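Local coordinates for protein GTP cyclohydrolase 1 type 2 homolog (Thermus thermophilus, PDB 2YYB) that is of uncertain function but belongs to the GTP cyclohydrolase I type 2/NIF3 family and probably binds a pair of divalent metal ions, at residues L28-K33 with H65-G70; L61-G66 with I91-A96. All coordinates share one frame; numbering follows the deposited sequence.

Contact 1 (L28-K33 with H65-G70)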
loop_
_atom_site.group_PDB
_atom_site.type_symbol
_atom_site.label_atom_id
_atom_site.label_comp_id
_atom_site.label_asym_id
_atom_site.label_seq_id
_atom_site.Cartn_x
_atom_site.Cartn_y
_atom_site.Cartn_z
ATOM N N LEU A 28 -12.065 17.153 20.095
ATOM C CA LEU A 28 -11.250 17.857 21.077
ATOM C C LEU A 28 -9.784 17.502 20.869
ATOM O O LEU A 28 -9.385 16.367 21.099
ATOM C CB LEU A 28 -11.667 17.477 22.506
ATOM C CG LEU A 28 -10.925 18.179 23.650
ATOM C CD1 LEU A 28 -11.250 19.665 23.694
ATOM C CD2 LEU A 28 -11.329 17.536 24.951
ATOM N N GLN A 29 -8.978 18.470 20.448
ATOM C CA GLN A 29 -7.564 18.214 20.212
ATOM C C GLN A 29 -6.705 18.495 21.430
ATOM O O GLN A 29 -5.703 17.836 21.626
ATOM C CB GLN A 29 -7.051 19.044 19.031
ATOM C CG GLN A 29 -7.819 18.830 17.744
ATOM C CD GLN A 29 -7.022 19.255 16.512
ATOM O OE1 GLN A 29 -6.331 20.281 16.527
ATOM N NE2 GLN A 29 -7.126 18.470 15.438
ATOM N N VAL A 30 -7.076 19.492 22.229
ATOM C CA VAL A 30 -6.324 19.810 23.438
ATOM C C VAL A 30 -7.303 20.102 24.554
ATOM O O VAL A 30 -8.202 20.930 24.413
ATOM C CB VAL A 30 -5.376 21.027 23.253
ATOM C CG1 VAL A 30 -4.616 21.294 24.550
ATOM C CG2 VAL A 30 -4.388 20.764 22.124
ATOM N N GLU A 31 -7.129 19.404 25.667
ATOM C CA GLU A 31 -8.005 19.555 26.818
ATOM C C GLU A 31 -7.651 20.793 27.656
ATOM O O GLU A 31 -6.486 21.166 27.756
ATOM C CB GLU A 31 -7.931 18.274 27.652
ATOM C CG GLU A 31 -8.769 18.257 28.924
ATOM C CD GLU A 31 -8.481 17.020 29.769
ATOM O OE1 GLU A 31 -8.853 15.908 29.343
ATOM O OE2 GLU A 31 -7.865 17.153 30.849
ATOM N N GLY A 32 -8.684 21.427 28.225
ATOM C CA GLY A 32 -8.544 22.616 29.061
ATOM C C GLY A 32 -9.501 22.528 30.246
ATOM O O GLY A 32 -9.800 21.425 30.712
ATOM N N LYS A 33 -9.992 23.668 30.728
ATOM C CA LYS A 33 -10.916 23.714 31.866
ATOM C C LYS A 33 -12.132 22.817 31.679
ATOM O O LYS A 33 -12.670 22.702 30.570
ATOM C CB LYS A 33 -11.476 25.122 32.070
ATOM C CG LYS A 33 -10.507 26.207 32.377
ATOM C CD LYS A 33 -11.203 27.548 32.204
ATOM C CE LYS A 33 -10.203 28.668 32.432
ATOM N NZ LYS A 33 -10.725 30.028 32.088
ATOM N N HIS A 65 -9.183 24.681 11.145
ATOM C CA HIS A 65 -7.876 24.083 10.876
ATOM C C HIS A 65 -7.113 23.886 12.193
ATOM O O HIS A 65 -6.524 24.835 12.726
ATOM C CB HIS A 65 -7.076 24.994 9.929
ATOM C CG HIS A 65 -7.704 25.175 8.578
ATOM N ND1 HIS A 65 -7.935 24.123 7.713
ATOM C CD2 HIS A 65 -8.139 26.288 7.936
ATOM C CE1 HIS A 65 -8.484 24.582 6.599
ATOM N NE2 HIS A 65 -8.619 25.892 6.710
ATOM N N GLY A 66 -7.126 22.659 12.709
ATOM C CA GLY A 66 -6.468 22.368 13.966
ATOM C C GLY A 66 -4.978 22.076 13.952
ATOM O O GLY A 66 -4.264 22.415 13.019
ATOM N N LEU A 67 -4.510 21.418 15.001
ATOM C CA LEU A 67 -3.097 21.112 15.154
ATOM C C LEU A 67 -2.606 19.789 14.606
ATOM O O LEU A 67 -1.427 19.656 14.285
ATOM C CB LEU A 67 -2.723 21.165 16.630
ATOM C CG LEU A 67 -2.763 22.515 17.329
ATOM C CD1 LEU A 67 -2.486 22.304 18.801
ATOM C CD2 LEU A 67 -1.743 23.446 16.709
ATOM N N PHE A 68 -3.498 18.813 14.497
ATOM C CA PHE A 68 -3.109 17.493 14.040
ATOM C C PHE A 68 -3.568 17.084 12.642
ATOM O O PHE A 68 -4.694 17.369 12.237
ATOM C CB PHE A 68 -3.582 16.474 15.072
ATOM C CG PHE A 68 -2.999 16.696 16.437
ATOM C CD1 PHE A 68 -1.633 16.535 16.657
ATOM C CD2 PHE A 68 -3.799 17.119 17.491
ATOM C CE1 PHE A 68 -1.083 16.794 17.897
ATOM C CE2 PHE A 68 -3.245 17.381 18.739
ATOM C CZ PHE A 68 -1.894 17.220 18.939
ATOM N N TRP A 69 -2.680 16.405 11.915
ATOM C CA TRP A 69 -2.974 15.941 10.566
ATOM C C TRP A 69 -2.371 14.562 10.291
ATOM O O TRP A 69 -1.943 14.297 9.178
ATOM C CB TRP A 69 -2.436 16.937 9.528
ATOM C CG TRP A 69 -2.847 18.368 9.763
ATOM C CD1 TRP A 69 -2.177 19.304 10.506
ATOM C CD2 TRP A 69 -4.039 19.016 9.283
ATOM N NE1 TRP A 69 -2.878 20.490 10.519
ATOM C CE2 TRP A 69 -4.023 20.343 9.778
ATOM C CE3 TRP A 69 -5.118 18.606 8.482
ATOM C CZ2 TRP A 69 -5.043 21.265 9.500
ATOM C CZ3 TRP A 69 -6.142 19.532 8.201
ATOM C CH2 TRP A 69 -6.090 20.845 8.713
ATOM N N GLY A 70 -2.342 13.686 11.293
ATOM C CA GLY A 70 -1.773 12.359 11.093
ATOM C C GLY A 70 -0.253 12.338 11.245
ATOM O O GLY A 70 0.351 11.304 11.543
#
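With CG anti to its carbonyl carbon (chi1 -56°) and the chain extended beyond it, Q29 carries its amide from the strand to the backbone at L67. There OE1 accepts a hydrogen bond from L67 N at 2.6 Å. The donor lies in the carbonyl plane, on a lone pair of OE1, and the bond is fairly straight, 162° at the hydrogen. OE1 also comes within 3.3 Å of G66 CA. NE2 is turned to L25 O, in the chain leading into the strand, so both ends of the buried amide are hydrogen-bonded.

F68 flanks the same side chain. The two run past each other in opposite directions, with amide and ring planes 62° apart, and the ring atom CD2 lies 4.0 Å from Q29 CD. V30 adds a lighter apolar touch, its CG2 4.1 Å from L67 CD1. I75 of the second subunit packs on V30 and F68, and that subunit also takes backbone hydrogen bonds from Q29 and E31. An amide thus ties the loop after strand 60-63, just beyond the predicted metal ligand H65, to the outermost strand of this chain's sheet, which carries a classic beta bulge at Q29 and V30, set against L93.

Contact 2 (L61-G66 with I91-A96)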
loop_
_atom_site.group_PDB
_atom_site.type_symbol
_atom_site.label_atom_id
_atom_site.label_comp_id
_atom_site.label_asym_id
_atom_site.label_seq_id
_atom_site.Cartn_x
_atom_site.Cartn_y
_atom_site.Cartn_z
ATOM N N LEU A 61 -12.118 27.016 22.528
ATOM C CA LEU A 61 -11.748 27.528 21.203
ATOM C C LEU A 61 -12.061 26.511 20.111
ATOM O O LEU A 61 -11.611 25.353 20.160
ATOM C CB LEU A 61 -10.252 27.859 21.170
ATOM C CG LEU A 61 -9.721 28.441 19.876
ATOM C CD1 LEU A 61 -10.627 29.578 19.429
ATOM C CD2 LEU A 61 -8.309 28.930 20.065
ATOM N N ILE A 62 -12.857 26.949 19.140
ATOM C CA ILE A 62 -13.244 26.112 18.016
ATOM C C ILE A 62 -12.532 26.609 16.755
ATOM O O ILE A 62 -12.622 27.791 16.416
ATOM C CB ILE A 62 -14.757 26.198 17.789
ATOM C CG1 ILE A 62 -15.486 25.691 19.042
ATOM C CG2 ILE A 62 -15.139 25.439 16.498
ATOM C CD1 ILE A 62 -16.988 25.799 18.990
ATOM N N VAL A 63 -11.822 25.722 16.067
ATOM C CA VAL A 63 -11.131 26.120 14.840
ATOM C C VAL A 63 -11.419 25.135 13.706
ATOM O O VAL A 63 -11.704 23.954 13.951
ATOM C CB VAL A 63 -9.599 26.214 15.060
ATOM C CG1 VAL A 63 -9.294 27.267 16.127
ATOM C CG2 VAL A 63 -9.037 24.837 15.448
ATOM N N HIS A 64 -11.354 25.628 12.466
ATOM C CA HIS A 64 -11.604 24.784 11.291
ATOM C C HIS A 64 -10.323 24.013 10.969
ATOM O O HIS A 64 -10.373 22.840 10.588
ATOM C CB HIS A 64 -12.030 25.644 10.091
ATOM C CG HIS A 64 -12.341 24.855 8.847
ATOM N ND1 HIS A 64 -13.329 23.893 8.796
ATOM C CD2 HIS A 64 -11.780 24.876 7.613
ATOM C CE1 HIS A 64 -13.358 23.352 7.592
ATOM N NE2 HIS A 64 -12.426 23.928 6.854
ATOM N N HIS A 65 -9.183 24.681 11.145
ATOM C CA HIS A 65 -7.876 24.083 10.876
ATOM C C HIS A 65 -7.113 23.886 12.193
ATOM O O HIS A 65 -6.524 24.835 12.726
ATOM C CB HIS A 65 -7.076 24.994 9.929
ATOM C CG HIS A 65 -7.704 25.175 8.578
ATOM N ND1 HIS A 65 -7.935 24.123 7.713
ATOM C CD2 HIS A 65 -8.139 26.288 7.936
ATOM C CE1 HIS A 65 -8.484 24.582 6.599
ATOM N NE2 HIS A 65 -8.619 25.892 6.710
ATOM N N GLY A 66 -7.126 22.659 12.709
ATOM C CA GLY A 66 -6.468 22.368 13.966
ATOM C C GLY A 66 -4.978 22.076 13.952
ATOM O O GLY A 66 -4.264 22.415 13.019
ATOM N N ILE A 91 -7.504 26.709 28.160
ATOM C CA ILE A 91 -8.270 26.722 26.919
ATOM C C ILE A 91 -8.443 25.341 26.282
ATOM O O ILE A 91 -7.472 24.608 26.109
ATOM C CB ILE A 91 -7.589 27.663 25.898
ATOM C CG1 ILE A 91 -7.520 29.072 26.480
ATOM C CG2 ILE A 91 -8.332 27.617 24.544
ATOM C CD1 ILE A 91 -6.644 30.044 25.717
ATOM N N ASN A 92 -9.682 24.991 25.955
ATOM C CA ASN A 92 -9.969 23.719 25.302
ATOM C C ASN A 92 -9.870 24.009 23.806
ATOM O O ASN A 92 -10.357 25.046 23.351
ATOM C CB ASN A 92 -11.392 23.245 25.602
ATOM C CG ASN A 92 -11.585 22.809 27.034
ATOM O OD1 ASN A 92 -11.082 21.768 27.474
ATOM N ND2 ASN A 92 -12.337 23.599 27.774
ATOM N N LEU A 93 -9.231 23.113 23.050
ATOM C CA LEU A 93 -9.093 23.280 21.601
ATOM C C LEU A 93 -9.900 22.197 20.931
ATOM O O LEU A 93 -9.599 21.008 21.106
ATOM C CB LEU A 93 -7.640 23.139 21.138
ATOM C CG LEU A 93 -7.479 23.509 19.657
ATOM C CD1 LEU A 93 -7.848 24.975 19.458
ATOM C CD2 LEU A 93 -6.065 23.259 19.189
ATOM N N TYR A 94 -10.926 22.617 20.188
ATOM C CA TYR A 94 -11.813 21.708 19.461
ATOM C C TYR A 94 -11.670 22.006 17.955
ATOM O O TYR A 94 -11.924 23.136 17.492
ATOM C CB TYR A 94 -13.268 21.915 19.900
ATOM C CG TYR A 94 -14.227 20.910 19.308
ATOM C CD1 TYR A 94 -14.481 19.710 19.951
ATOM C CD2 TYR A 94 -14.850 21.144 18.087
ATOM C CE1 TYR A 94 -15.344 18.748 19.392
ATOM C CE2 TYR A 94 -15.709 20.206 17.517
ATOM C CZ TYR A 94 -15.958 19.006 18.176
ATOM O OH TYR A 94 -16.845 18.083 17.656
ATOM N N ALA A 95 -11.268 21.004 17.186
ATOM C CA ALA A 95 -11.078 21.205 15.757
ATOM C C ALA A 95 -12.144 20.477 14.928
ATOM O O ALA A 95 -12.505 19.332 15.226
ATOM C CB ALA A 95 -9.646 20.747 15.349
ATOM N N ALA A 96 -12.646 21.158 13.900
ATOM C CA ALA A 96 -13.668 20.600 13.003
ATOM C C ALA A 96 -13.298 20.951 11.560
ATOM O O ALA A 96 -13.485 22.088 11.123
ATOM C CB ALA A 96 -15.049 21.166 13.350
#
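L61 O is approached by two neighbouring residues of the adjacent strand: Y94 N gives it a hydrogen bond of 2.8 Å, and L93 CA adds a longer C-H...O contact at 3.6 Å. Y94 O repeats the pattern in the other direction, accepting V63 N at 3.0 Å with I62 CA beside it. Bonds from L61 N to N92 O and from A96 N to V63 O complete the parallel pairing, in which L61, I62 and V63 stand opposite L93, Y94 and A95. These are the two strands of a beta-alpha-beta unit, joined through helix 77-88.

L61 and L93 lie side by side and point the same way, with L61 CG 4.0 Å from L93 CD1. V63 and A95 share that face, V63 CG2 to A95 CB 4.1 Å; helix 47-55 packs against both leucines. I62 and Y94 occupy the other face, where the Y94 hydroxyl reaches D11. At the corner the chain turns at H64, this residue places CG anti to its backbone N (chi1 -179°), and ND1 makes a weak, bent hydrogen bond to A96 O at 2.9 Å. NE2 has weak bonds to D101 and E214, consistent with the predicted metal site.

Overall arrangement
Contacts 1 and 2 both reach one five-stranded mixed sheet, contact 1 through strand 27-30 and contact 2 through strands 60-63 and 92-95. Their centres are about 6 Å apart, and they share H65 and G66. The strand order is 27-30, 92-95, 60-63, with the first antiparallel to the second; Q29 N probably bonds to L93 O at 2.7 Å, and N92 OD1 probably accepts from G32 N. Contact 2 reaches H64, whose side chain lies about 3 Å from those of D101 and E214, all predicted metal ligands. Contact 1 involves the loop that follows, beginning at the predicted ligand H65. The pairing of strands thus leads directly into the predicted two-metal centre.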